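Local coordinates for beta-1,4-galactanase (Humicola insolens, PDB 1HJQ), which hydrolyses the beta-1,4-galactosidic linkages of type I arabinogalactans as a family 53 glycoside hydrolase with a TIM-barrel fold, at residues S225-L230 against A281-S286; P215-S220 against P255-P260. All coordinates share one frame; numbering follows the deposited sequence.

In the fold
Both contacts join the same two neighbouring units of the (beta/alpha)8 barrel. In contact 1, helix 223-237 packs beside helix 270-286 in the outer helical layer. In contact 2, the loops that lead from strands 208-212 and 240-245 into those helices fold onto each other. The contact centres are about 18 Å apart, and Ser-225 OG meets Ser-220 O in plain packing at 3.9 Å. Contact 2 is nearer to catalysis: the side chain of Tyr-217 is about 7 Å from those of Glu-135 and Glu-245, the probable proton donor and nucleophile. The side chain of Leu-226 in contact 1 is about 10 Å from that of Glu-245, with barrel strand 240-245 beneath the helices.

Contact 1 (S225-L230 against A281-S286); sequences SLRRSL and ANVVSS
Ser-286 OG sits opposite the Arg-227 side chain and is gripped twice: it donates to Val-283 O one turn back in its own helix (2.6 Å), and it accepts from a water 2.9 Å from OG. The same water, in the plane of the guanidinium and at its edge, accepts from Arg-227 NE at 2.8 Å, so a single water links the two side chains across the helices. A bend at chi2 (104°) turns the arginine chain so that CD comes alongside the serine hydroxyl.

Beneath this polar surface pair the contact is apolar and centres on Val-283. Its CG1, anti to the backbone N (chi1 166°), projects at the backbone of the facing helix and touches Arg-227 CA at 3.5 Å. Leu-226 crosses Val-283 obliquely, its CG 3.9 Å from Val-283 CG1, while Leu-230 crosses Val-283 at about a right angle and brings CD1 within 4.1 Å of CG1. Leu-230 CD1 also reaches Val-284. The helix segments run nearly parallel, 22° apart with axes 9.3 Å from each other, as neighbouring helices do around a TIM barrel. Val-241 and Val-243 of strand 240-245 close the inner side against Leu-226, Leu-230 and Val-284.

The chemistry is thus graded: branched aliphatic groups fill the barrel side, and the polar link at the surface runs through water.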
# COMPACT_ATOMS: atom_id res chain seq x y z
N SER A 225 -2.12 -10.01 -17.38
CA SER A 225 -1.77 -8.61 -17.62
C SER A 225 -0.85 -8.10 -16.52
O SER A 225 0.11 -7.40 -16.80
CB SER A 225 -3.03 -7.75 -17.68
OG SER A 225 -3.80 -8.06 -18.83
N LEU A 226 -1.16 -8.44 -15.28
CA LEU A 226 -0.32 -8.01 -14.16
C LEU A 226 1.05 -8.64 -14.40
O LEU A 226 2.09 -7.99 -14.29
CB LEU A 226 -0.90 -8.51 -12.83
CG LEU A 226 -0.01 -8.31 -11.60
CD1 LEU A 226 0.24 -6.83 -11.37
CD2 LEU A 226 -0.69 -8.93 -10.38
N ARG A 227 1.03 -9.92 -14.74
CA ARG A 227 2.23 -10.69 -15.02
C ARG A 227 3.08 -10.00 -16.08
O ARG A 227 4.29 -9.83 -15.91
CB ARG A 227 1.84 -12.08 -15.50
CG ARG A 227 2.97 -12.91 -16.04
CD ARG A 227 3.41 -13.95 -15.06
NE ARG A 227 4.28 -14.91 -15.72
CZ ARG A 227 3.88 -15.79 -16.62
NH1 ARG A 227 2.60 -15.85 -16.98
NH2 ARG A 227 4.76 -16.61 -17.19
N ARG A 228 2.45 -9.62 -17.18
CA ARG A 228 3.15 -8.96 -18.27
C ARG A 228 3.63 -7.58 -17.88
O ARG A 228 4.76 -7.20 -18.17
CB ARG A 228 2.24 -8.83 -19.49
CG ARG A 228 2.84 -8.01 -20.62
CD ARG A 228 1.93 -8.03 -21.82
NE ARG A 228 2.33 -8.99 -22.86
CZ ARG A 228 2.75 -10.24 -22.66
NH1 ARG A 228 2.87 -10.73 -21.42
NH2 ARG A 228 3.04 -11.00 -23.70
N SER A 229 2.75 -6.83 -17.22
CA SER A 229 3.06 -5.48 -16.80
C SER A 229 4.29 -5.46 -15.90
O SER A 229 5.22 -4.69 -16.13
CB SER A 229 1.86 -4.87 -16.07
OG SER A 229 2.06 -3.49 -15.86
N LEU A 230 4.30 -6.33 -14.89
CA LEU A 230 5.44 -6.40 -13.98
C LEU A 230 6.73 -6.71 -14.74
O LEU A 230 7.74 -6.05 -14.54
CB LEU A 230 5.20 -7.46 -12.90
CG LEU A 230 3.95 -7.23 -12.06
CD1 LEU A 230 3.83 -8.28 -10.97
CD2 LEU A 230 4.01 -5.84 -11.44
N ALA A 281 0.27 -14.04 -5.72
CA ALA A 281 1.62 -14.20 -5.21
C ALA A 281 2.48 -14.90 -6.26
O ALA A 281 3.62 -14.51 -6.51
CB ALA A 281 1.61 -15.02 -3.91
N ASN A 282 1.92 -15.92 -6.90
CA ASN A 282 2.64 -16.65 -7.93
C ASN A 282 3.06 -15.71 -9.05
O ASN A 282 4.17 -15.82 -9.55
CB ASN A 282 1.79 -17.78 -8.50
CG ASN A 282 1.42 -18.81 -7.46
OD1 ASN A 282 2.25 -19.19 -6.63
ND2 ASN A 282 0.17 -19.28 -7.51
N VAL A 283 2.16 -14.81 -9.44
CA VAL A 283 2.48 -13.86 -10.50
C VAL A 283 3.68 -13.01 -10.10
O VAL A 283 4.65 -12.91 -10.83
CB VAL A 283 1.28 -12.95 -10.83
CG1 VAL A 283 1.73 -11.76 -11.68
CG2 VAL A 283 0.22 -13.75 -11.57
N VAL A 284 3.61 -12.41 -8.92
CA VAL A 284 4.69 -11.58 -8.41
C VAL A 284 6.01 -12.37 -8.31
O VAL A 284 7.06 -11.92 -8.79
CB VAL A 284 4.35 -11.01 -7.03
CG1 VAL A 284 5.48 -10.13 -6.54
CG2 VAL A 284 3.05 -10.22 -7.11
N SER A 285 5.96 -13.54 -7.68
CA SER A 285 7.15 -14.37 -7.53
C SER A 285 7.74 -14.76 -8.87
O SER A 285 8.96 -14.77 -9.03
CB SER A 285 6.82 -15.64 -6.76
OG SER A 285 6.35 -15.33 -5.46
N SER A 286 6.88 -15.09 -9.84
CA SER A 286 7.34 -15.50 -11.16
C SER A 286 8.25 -14.44 -11.75
O SER A 286 9.20 -14.76 -12.48
CB SER A 286 6.16 -15.74 -12.11
OG SER A 286 5.62 -14.51 -12.57
O HOH W 1 7.00 -14.45 -15.14

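Contact 2 (P215-S220 against P255-P260); sequences PFYSAS and PRYQFP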
# COMPACT_ATOMS: atom_id res chain seq x y z
N PRO A 215 -9.67 -7.18 -8.23
CA PRO A 215 -10.45 -7.87 -9.24
C PRO A 215 -11.80 -7.23 -9.54
O PRO A 215 -12.38 -7.49 -10.60
CB PRO A 215 -10.61 -9.25 -8.63
CG PRO A 215 -10.86 -8.90 -7.18
CD PRO A 215 -9.80 -7.83 -6.91
N PHE A 216 -12.29 -6.40 -8.63
CA PHE A 216 -13.61 -5.80 -8.78
C PHE A 216 -13.73 -4.37 -9.32
O PHE A 216 -14.71 -3.68 -9.03
CB PHE A 216 -14.35 -5.90 -7.44
CG PHE A 216 -13.51 -5.55 -6.24
CD1 PHE A 216 -12.88 -4.31 -6.14
CD2 PHE A 216 -13.35 -6.46 -5.19
CE1 PHE A 216 -12.11 -3.99 -5.02
CE2 PHE A 216 -12.58 -6.14 -4.08
CZ PHE A 216 -11.96 -4.90 -3.99
N TYR A 217 -12.77 -3.93 -10.12
CA TYR A 217 -12.84 -2.58 -10.68
C TYR A 217 -12.71 -2.60 -12.20
O TYR A 217 -12.67 -1.55 -12.84
CB TYR A 217 -11.74 -1.69 -10.08
CG TYR A 217 -11.95 -1.31 -8.63
CD1 TYR A 217 -13.16 -0.75 -8.20
CD2 TYR A 217 -10.93 -1.46 -7.70
CE1 TYR A 217 -13.34 -0.36 -6.88
CE2 TYR A 217 -11.10 -1.08 -6.37
CZ TYR A 217 -12.30 -0.52 -5.97
OH TYR A 217 -12.47 -0.14 -4.65
N SER A 218 -12.65 -3.79 -12.78
CA SER A 218 -12.50 -3.94 -14.23
C SER A 218 -12.17 -5.39 -14.58
O SER A 218 -11.31 -6.00 -13.95
CB SER A 218 -11.38 -3.03 -14.73
OG SER A 218 -10.99 -3.37 -16.05
N ALA A 219 -12.85 -5.93 -15.58
CA ALA A 219 -12.59 -7.31 -15.98
C ALA A 219 -11.21 -7.43 -16.62
O ALA A 219 -10.73 -8.53 -16.87
CB ALA A 219 -13.66 -7.78 -16.96
N SER A 220 -10.58 -6.29 -16.87
CA SER A 220 -9.26 -6.24 -17.49
C SER A 220 -8.10 -6.61 -16.57
O SER A 220 -7.01 -6.90 -17.04
CB SER A 220 -9.00 -4.84 -18.05
OG SER A 220 -9.98 -4.50 -19.01
N PRO A 255 -21.72 -6.89 -7.60
CA PRO A 255 -20.50 -6.34 -8.18
C PRO A 255 -20.84 -5.26 -9.19
O PRO A 255 -21.80 -5.40 -9.94
CB PRO A 255 -19.88 -7.55 -8.86
CG PRO A 255 -21.08 -8.32 -9.30
CD PRO A 255 -21.95 -8.27 -8.08
N ARG A 256 -20.07 -4.18 -9.20
CA ARG A 256 -20.31 -3.10 -10.15
C ARG A 256 -19.75 -3.48 -11.51
O ARG A 256 -20.25 -3.07 -12.55
CB ARG A 256 -19.66 -1.79 -9.67
CG ARG A 256 -19.97 -0.60 -10.57
CD ARG A 256 -19.22 0.65 -10.14
NE ARG A 256 -19.57 1.81 -10.96
CZ ARG A 256 -18.97 3.00 -10.89
NH1 ARG A 256 -17.96 3.20 -10.04
NH2 ARG A 256 -19.37 3.99 -11.68
N TYR A 257 -18.69 -4.29 -11.51
CA TYR A 257 -18.08 -4.71 -12.76
C TYR A 257 -17.93 -6.22 -12.84
O TYR A 257 -17.87 -6.92 -11.84
CB TYR A 257 -16.70 -4.09 -12.91
CG TYR A 257 -16.66 -2.60 -12.70
CD1 TYR A 257 -16.47 -2.06 -11.43
CD2 TYR A 257 -16.82 -1.72 -13.77
CE1 TYR A 257 -16.43 -0.69 -11.22
CE2 TYR A 257 -16.78 -0.34 -13.58
CZ TYR A 257 -16.59 0.17 -12.30
OH TYR A 257 -16.56 1.53 -12.09
N GLN A 258 -17.86 -6.72 -14.07
CA GLN A 258 -17.69 -8.14 -14.28
C GLN A 258 -16.27 -8.45 -13.82
O GLN A 258 -15.35 -7.67 -14.05
CB GLN A 258 -17.86 -8.46 -15.76
CG GLN A 258 -17.73 -9.92 -16.12
CD GLN A 258 -18.47 -10.24 -17.41
OE1 GLN A 258 -18.21 -11.26 -18.07
NE2 GLN A 258 -19.42 -9.38 -17.78
N PHE A 259 -16.09 -9.58 -13.14
CA PHE A 259 -14.76 -9.95 -12.68
C PHE A 259 -13.92 -10.48 -13.83
O PHE A 259 -14.44 -10.89 -14.86
CB PHE A 259 -14.87 -11.02 -11.59
CG PHE A 259 -15.09 -10.46 -10.21
CD1 PHE A 259 -16.06 -9.48 -9.99
CD2 PHE A 259 -14.33 -10.91 -9.14
CE1 PHE A 259 -16.26 -8.96 -8.70
CE2 PHE A 259 -14.53 -10.40 -7.86
CZ PHE A 259 -15.49 -9.42 -7.64
N PRO A 260 -12.58 -10.45 -13.69
CA PRO A 260 -11.74 -10.96 -14.78
C PRO A 260 -12.08 -12.42 -15.09
O PRO A 260 -12.37 -13.20 -14.18
CB PRO A 260 -10.33 -10.79 -14.22
CG PRO A 260 -10.47 -9.55 -13.38
CD PRO A 260 -11.77 -9.79 -12.65
O HOH W 2 -14.20 -6.27 -12.09
O HOH W 3 -17.10 -5.20 -9.25
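Phe-259 lays its ring against Pro-215 and Phe-216 in the tightly packed part of the contact. Its CZ is 3.7 Å from Phe-216 CB, and CE2 on the next corner is 4.0 Å from Pro-215 CG, Pro-215 and Phe-259 lying side by side and pointing the same way. Pro-215 O stands over one face of the Phe-259 ring, offset toward the rim. The ring gets there because CG is anti to its own carbonyl carbon (chi1 -85°), which brings it back to the other loop although CB starts away from it. Phe-268 adds an edge-to-face ring. An alanine in place of Phe-259 would probably open a gap beside the Pro-215 ring and leave Phe-216 CB and Phe-268 without their aromatic partner. Pro-260 packs its CD against Pro-215 O and CB, and its CA makes a CA-H...O contact with Ala-219 O (3.4 Å).

The solvent side is looser: Tyr-257 turns one ring face to the backbone of exposed Tyr-217, with Tyr-217 O over the ring centre, while exposed Gln-258 leads its amide away. Between the backbones, one water donates to both Pro-215 O (2.6 Å), which thus serves both regions, and Gln-258 O (2.7 Å), and weakly accepts from Ser-218 N. A second donates to Phe-216 O at 2.8 Å and accepts from Tyr-257 N at 2.9 Å.

Near the catalytic end of the barrel, apolar rings and prolines therefore pack directly, whereas backbone polar groups between the loops are joined through two waters.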